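Local coordinates for receptor-like protein kinase ANXUR1 (Arabidopsis thaliana, PDB 6FIG), which is a malectin-like receptor kinase of plant reproduction, probably passing signals sensed by its ectodomain to a cytoplasmic serine/threonine kinase domain, at residues N305-A308 and Q309-T312; D316-G319 and W320-E323. One frame throughout, in Å; residues are numbered along the deposited sequence.

Interaction 1. Residues N305-A308 and Q309-T312; sequences NRTA and QADT. With NAG (2-acetamido-2-deoxy-beta-D-glucopyranose), chain D; NAG (2-acetamido-2-deoxy-beta-D-glucopyranose), chain B.
Thr307 and Ala310 meet methyl to methyl where the chain leaves strand 306-307: Thr307 CG2 lies 3.4 Å from Ala310 CB, tighter than ordinary van der Waals contact. The methyl is put there by the first torsion of Thr307 (chi1 -67°), which sets CG2 anti to the backbone N and OG1 anti to the carbonyl carbon. Asp311 OD2 approaches the same methyl at 3.9 Å. The hydroxyl branch lies near the sugar instead, with Thr307 OG1 3.6 Å from the acetamide methyl C8 of the chain D N-acetylglucosamine. That sugar's N2 gives a weak hydrogen bond of 3.3 Å to Asn305 O. The chain B sugar, its O4 bonded to chain D C1 in one glycan, has O6 3.0 Å from Asn305 OD1. Behind this shell, Ala308 and Gln309 both face Ile301 of strand 299-303, a classic beta bulge that accompanies the corner in the chain at Ala308. Tyr302 packs on Thr307, and Asn300 on Ala310. Methyl packing spans the corner, while a backbone carbonyl, the Asn305 amide oxygen and the Thr307 hydroxyl lie against the sugars; with Gln348 OE1 they would steady a glycan probably attached at Asn267.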
ATOM      1  N   ASN A 305       0.986  21.448 -33.371  1.00 34.81           N
ATOM      2  CA  ASN A 305       0.619  21.629 -34.781  1.00 37.64           C
ATOM      3  C   ASN A 305       1.210  20.600 -35.744  1.00 38.15           C
ATOM      4  O   ASN A 305       1.060  20.753 -36.961  1.00 41.56           O
ATOM      5  CB  ASN A 305       0.932  23.061 -35.253  1.00 41.65           C
ATOM      6  CG  ASN A 305       0.265  24.113 -34.392  1.00 43.70           C
ATOM      7  OD1 ASN A 305      -0.847  23.908 -33.882  1.00 44.77           O
ATOM      8  ND2 ASN A 305       0.940  25.254 -34.219  1.00 47.35           N
ATOM      9  N   ARG A 306       1.825  19.542 -35.220  1.00 36.56           N
ATOM     10  CA  ARG A 306       2.418  18.501 -36.032  1.00 38.03           C
ATOM     11  C   ARG A 306       1.614  17.211 -35.865  1.00 35.38           C
ATOM     12  O   ARG A 306       0.883  17.038 -34.890  1.00 32.16           O
ATOM     13  CB  ARG A 306       3.854  18.294 -35.622  1.00 40.78           C
ATOM     14  CG  ARG A 306       4.700  19.532 -35.884  1.00 45.13           C
ATOM     15  CD  ARG A 306       5.985  19.448 -35.114  1.00 47.97           C
ATOM     16  NE  ARG A 306       6.887  18.476 -35.715  1.00 51.85           N
ATOM     17  CZ  ARG A 306       8.122  18.224 -35.295  1.00 54.04           C
ATOM     18  NH1 ARG A 306       8.626  18.858 -34.233  1.00 54.21           N
ATOM     19  NH2 ARG A 306       8.861  17.327 -35.950  1.00 56.49           N
ATOM     20  N   THR A 307       1.768  16.312 -36.827  1.00 36.27           N
ATOM     21  CA  THR A 307       0.935  15.109 -36.917  1.00 35.40           C
ATOM     22  C   THR A 307       1.421  14.026 -35.970  1.00 34.99           C
ATOM     23  O   THR A 307       2.576  13.592 -36.048  1.00 37.88           O
ATOM     24  CB  THR A 307       0.890  14.591 -38.387  1.00 37.06           C
ATOM     25  OG1 THR A 307       0.186  15.530 -39.199  1.00 38.88           O
ATOM     26  CG2 THR A 307       0.183  13.238 -38.485  1.00 37.07           C
ATOM     27  N   ALA A 308       0.550  13.610 -35.048  1.00 30.85           N
ATOM     28  CA  ALA A 308       0.779  12.447 -34.215  1.00 29.98           C
ATOM     29  C   ALA A 308       0.072  11.202 -34.775  1.00 30.25           C
ATOM     30  O   ALA A 308       0.660  10.118 -34.830  1.00 29.74           O
ATOM     31  CB  ALA A 308       0.336  12.731 -32.794  1.00 29.24           C
ATOM     32  N   GLN A 309      -1.197  11.351 -35.166  1.00 28.84           N
ATOM     33  CA  GLN A 309      -1.921  10.310 -35.909  1.00 29.70           C
ATOM     34  C   GLN A 309      -2.779  11.041 -36.875  1.00 30.24           C
ATOM     35  O   GLN A 309      -3.643  11.828 -36.462  1.00 30.40           O
ATOM     36  CB  GLN A 309      -2.895   9.521 -35.044  1.00 30.03           C
ATOM     37  CG  GLN A 309      -2.362   8.611 -34.010  1.00 28.75           C
ATOM     38  CD  GLN A 309      -1.396   7.521 -34.451  1.00 29.29           C
ATOM     39  OE1 GLN A 309      -1.374   7.021 -35.561  1.00 32.08           O
ATOM     40  NE2 GLN A 309      -0.597   7.135 -33.520  1.00 25.62           N
ATOM     41  N   ALA A 310      -2.579  10.816 -38.163  1.00 30.27           N
ATOM     42  CA  ALA A 310      -3.429  11.456 -39.133  1.00 31.65           C
ATOM     43  C   ALA A 310      -3.271  10.768 -40.464  1.00 32.90           C
ATOM     44  O   ALA A 310      -2.780   9.631 -40.497  1.00 31.91           O
ATOM     45  CB  ALA A 310      -3.125  12.952 -39.210  1.00 33.02           C
ATOM     46  N   ASP A 311      -3.710  11.424 -41.538  1.00 34.67           N
ATOM     47  CA  ASP A 311      -3.526  10.909 -42.889  1.00 37.35           C
ATOM     48  C   ASP A 311      -4.193   9.528 -42.973  1.00 35.74           C
ATOM     49  O   ASP A 311      -5.353   9.402 -42.580  1.00 33.62           O
ATOM     50  CB  ASP A 311      -2.027  10.939 -43.248  1.00 40.16           C
ATOM     51  CG  ASP A 311      -1.400  12.315 -43.002  1.00 42.76           C
ATOM     52  OD1 ASP A 311      -1.935  13.312 -43.539  1.00 46.75           O
ATOM     53  OD2 ASP A 311      -0.386  12.402 -42.286  1.00 45.24           O
ATOM     54  N   THR A 312      -3.486   8.500 -43.447  1.00 35.87           N
ATOM     55  CA  THR A 312      -4.081   7.163 -43.583  1.00 35.84           C
ATOM     56  C   THR A 312      -3.962   6.317 -42.315  1.00 33.50           C
ATOM     57  O   THR A 312      -4.413   5.172 -42.300  1.00 33.34           O
ATOM     58  CB  THR A 312      -3.458   6.388 -44.773  1.00 37.44           C
ATOM     59  OG1 THR A 312      -2.064   6.153 -44.509  1.00 38.66           O
ATOM     60  CG2 THR A 312      -3.623   7.172 -46.052  1.00 39.49           C
TER
HETATM   61  C1  NAG D   2      -3.099  22.954 -39.009  1.00 56.57           C
HETATM   62  C2  NAG D   2      -1.897  22.532 -39.833  1.00 58.54           C
HETATM   63  C3  NAG D   2      -0.924  23.705 -39.858  1.00 62.11           C
HETATM   64  C4  NAG D   2      -1.598  24.978 -40.388  1.00 64.49           C
HETATM   65  C5  NAG D   2      -2.959  25.237 -39.720  1.00 63.69           C
HETATM   66  C6  NAG D   2      -3.766  26.293 -40.472  1.00 65.92           C
HETATM   67  C7  NAG D   2      -1.461  20.105 -39.748  1.00 55.18           C
HETATM   68  C8  NAG D   2      -0.680  19.019 -39.065  1.00 53.37           C
HETATM   69  N2  NAG D   2      -1.242  21.345 -39.297  1.00 56.29           N
HETATM   70  O3  NAG D   2       0.197  23.361 -40.678  1.00 64.49           O
HETATM   71  O4  NAG D   2      -0.718  26.095 -40.170  1.00 66.95           O
HETATM   72  O5  NAG D   2      -3.752  24.041 -39.657  1.00 60.00           O
HETATM   73  O6  NAG D   2      -4.587  25.671 -41.472  1.00 66.88           O
HETATM   74  O7  NAG D   2      -2.243  19.844 -40.651  1.00 54.96           O
HETATM   75  C1  NAG B   1      -6.973  21.266 -35.984  1.00 42.16           C
HETATM   76  C2  NAG B   1      -7.405  22.012 -37.229  1.00 45.73           C
HETATM   77  C3  NAG B   1      -6.357  21.898 -38.331  1.00 46.80           C
HETATM   78  C4  NAG B   1      -4.954  22.172 -37.817  1.00 47.31           C
HETATM   79  C5  NAG B   1      -4.675  21.276 -36.618  1.00 43.75           C
HETATM   80  C6  NAG B   1      -3.269  21.375 -36.035  1.00 42.71           C
HETATM   81  C7  NAG B   1      -9.845  22.028 -37.571  1.00 48.56           C
HETATM   82  C8  NAG B   1     -11.016  21.205 -38.045  1.00 48.06           C
HETATM   83  N2  NAG B   1      -8.666  21.404 -37.642  1.00 46.38           N
HETATM   84  O3  NAG B   1      -6.673  22.831 -39.364  1.00 49.15           O
HETATM   85  O4  NAG B   1      -4.004  21.861 -38.840  1.00 51.35           O
HETATM   86  O5  NAG B   1      -5.636  21.630 -35.633  1.00 41.92           O
HETATM   87  O6  NAG B   1      -3.070  22.635 -35.386  1.00 43.28           O
HETATM   88  O7  NAG B   1      -9.980  23.177 -37.162  1.00 49.66           O

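Interaction 2. Residues D316-G319 and W320-E323; sequences DIIG and WTGE
A capped, short helix, 317-321, carries this contact, with Asp316 at its N-cap and Gly322, at positive phi, the first residue beyond it. Asp316 OD1 accepts from Gly319 N at 3.0 Å, the donor standing above the carboxylate plane. The other oxygen, Asp316 OD2, is taken by Asn295 N, so two backbone N-H groups grip the carboxylate. Three i to i+4 bonds then build the turn: Trp320 N to Asp316 O, Thr321 N to Ile317 O at 2.7 Å, and Gly322 N to Ile318 O at 2.8 Å. With chi1 at 66°, Thr321 OG1 sits between its backbone N and carbonyl carbon, which brings it within 3.2 Å of Ile317 O; Glu323 N gives the same hydroxyl oxygen a weak bond. Thr321 CG2 lies alongside Ile317 CG2, both side chains pointing the same way. Ile318 sends its CD1 on past the helix end to 3.4 Å from Glu323 C, covering the backbone where the chain departs. The Trp320 ring is turned back along the first turn, one face lying beneath Asp316 N, which is offset toward the rim. Beyond the helix, Trp320 packs on Met328, Lys330 and Tyr332 of strand 327-336, and Thr321 also reaches Met328, while Asp316 touches Ile294 and Val298 in the loop before strand 299-303.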
ATOM      1  N   ASP A 316      -7.914   5.117 -33.871  1.00 22.15           N
ATOM      2  CA  ASP A 316      -9.188   4.404 -33.769  1.00 22.49           C
ATOM      3  C   ASP A 316      -8.978   3.493 -32.568  1.00 22.01           C
ATOM      4  O   ASP A 316      -8.166   2.569 -32.641  1.00 21.96           O
ATOM      5  CB  ASP A 316      -9.476   3.635 -35.065  1.00 23.54           C
ATOM      6  CG  ASP A 316     -10.771   2.827 -35.019  1.00 24.13           C
ATOM      7  OD1 ASP A 316     -11.291   2.527 -33.898  1.00 24.08           O
ATOM      8  OD2 ASP A 316     -11.246   2.454 -36.121  1.00 25.33           O
ATOM      9  N   ILE A 317      -9.668   3.767 -31.461  1.00 21.34           N
ATOM     10  CA  ILE A 317      -9.407   3.028 -30.223  1.00 21.12           C
ATOM     11  C   ILE A 317      -9.672   1.518 -30.376  1.00 22.35           C
ATOM     12  O   ILE A 317      -8.803   0.693 -30.053  1.00 22.43           O
ATOM     13  CB  ILE A 317     -10.169   3.591 -29.006  1.00 21.54           C
ATOM     14  CG1 ILE A 317      -9.847   5.061 -28.800  1.00 21.51           C
ATOM     15  CG2 ILE A 317      -9.804   2.790 -27.744  1.00 21.60           C
ATOM     16  CD1 ILE A 317     -10.837   5.780 -27.898  1.00 22.65           C
ATOM     17  N   ILE A 318     -10.850   1.150 -30.871  1.00 23.26           N
ATOM     18  CA  ILE A 318     -11.143  -0.258 -31.139  1.00 24.72           C
ATOM     19  C   ILE A 318     -10.211  -0.825 -32.211  1.00 24.84           C
ATOM     20  O   ILE A 318      -9.804  -1.988 -32.139  1.00 25.73           O
ATOM     21  CB  ILE A 318     -12.604  -0.484 -31.566  1.00 26.81           C
ATOM     22  CG1 ILE A 318     -13.587  -0.029 -30.483  1.00 29.07           C
ATOM     23  CG2 ILE A 318     -12.849  -1.956 -31.872  1.00 27.84           C
ATOM     24  CD1 ILE A 318     -13.695  -0.938 -29.303  1.00 30.83           C
ATOM     25  N   GLY A 319      -9.861  -0.005 -33.194  1.00 24.33           N
ATOM     26  CA  GLY A 319      -8.844  -0.377 -34.182  1.00 25.19           C
ATOM     27  C   GLY A 319      -7.552  -0.837 -33.533  1.00 25.81           C
ATOM     28  O   GLY A 319      -6.957  -1.817 -33.959  1.00 27.71           O
ATOM     29  N   TRP A 320      -7.129  -0.116 -32.500  1.00 24.40           N
ATOM     30  CA  TRP A 320      -5.961  -0.461 -31.712  1.00 25.29           C
ATOM     31  C   TRP A 320      -6.164  -1.590 -30.715  1.00 25.43           C
ATOM     32  O   TRP A 320      -5.325  -2.485 -30.637  1.00 26.92           O
ATOM     33  CB  TRP A 320      -5.493   0.764 -30.932  1.00 25.05           C
ATOM     34  CG  TRP A 320      -4.607   1.694 -31.681  1.00 26.87           C
ATOM     35  CD1 TRP A 320      -3.639   1.377 -32.578  1.00 29.20           C
ATOM     36  CD2 TRP A 320      -4.541   3.104 -31.492  1.00 25.84           C
ATOM     37  NE1 TRP A 320      -2.977   2.522 -32.981  1.00 30.63           N
ATOM     38  CE2 TRP A 320      -3.514   3.593 -32.319  1.00 28.02           C
ATOM     39  CE3 TRP A 320      -5.259   3.997 -30.711  1.00 25.23           C
ATOM     40  CZ2 TRP A 320      -3.210   4.957 -32.407  1.00 27.59           C
ATOM     41  CZ3 TRP A 320      -4.939   5.339 -30.774  1.00 25.60           C
ATOM     42  CH2 TRP A 320      -3.923   5.800 -31.611  1.00 26.35           C
ATOM     43  N   THR A 321      -7.255  -1.571 -29.947  1.00 24.91           N
ATOM     44  CA  THR A 321      -7.413  -2.546 -28.838  1.00 25.55           C
ATOM     45  C   THR A 321      -8.081  -3.852 -29.228  1.00 27.56           C
ATOM     46  O   THR A 321      -7.876  -4.875 -28.560  1.00 29.43           O
ATOM     47  CB  THR A 321      -8.206  -1.955 -27.669  1.00 24.74           C
ATOM     48  OG1 THR A 321      -9.548  -1.701 -28.086  1.00 25.17           O
ATOM     49  CG2 THR A 321      -7.580  -0.682 -27.194  1.00 23.79           C
ATOM     50  N   GLY A 322      -8.913  -3.815 -30.259  1.00 27.68           N
ATOM     51  CA  GLY A 322      -9.682  -4.964 -30.696  1.00 28.93           C
ATOM     52  C   GLY A 322     -11.025  -5.134 -30.012  1.00 29.79           C
ATOM     53  O   GLY A 322     -11.825  -5.902 -30.496  1.00 31.38           O
ATOM     54  N   GLU A 323     -11.304  -4.435 -28.909  1.00 29.50           N
ATOM     55  CA  GLU A 323     -12.547  -4.650 -28.173  1.00 31.48           C
ATOM     56  C   GLU A 323     -12.894  -3.491 -27.248  1.00 30.05           C
ATOM     57  O   GLU A 323     -12.023  -2.854 -26.644  1.00 28.26           O
ATOM     58  CB  GLU A 323     -12.477  -5.947 -27.334  1.00 34.62           C
ATOM     59  CG  GLU A 323     -13.836  -6.508 -26.910  1.00 37.97           C
ATOM     60  CD  GLU A 323     -13.751  -7.732 -26.001  1.00 41.90           C
ATOM     61  OE1 GLU A 323     -12.654  -8.304 -25.784  1.00 43.53           O
ATOM     62  OE2 GLU A 323     -14.810  -8.115 -25.469  1.00 46.47           O
TER

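How the interactions relate
The two contacts follow one another along the chain, their centres about 18 Å apart, and both are partly buried on the same side of the chain's centre. Interaction 1 is an irregular turn at the edge of a four-stranded antiparallel sheet, with a glycan on its surface; interaction 2 is a regular helical turn with repeated backbone bonds and a carboxylate cap. They meet where the Gln309 side chain packs against the Trp320 ring. Both also rest on strand 327-336: Lys330 and Tyr332 touch residues of each. Gln309 and Ala310 are the buried residues of one, Ile317 and Ile318 those of the other, in contrast to the exposed Asn305 and Gly319.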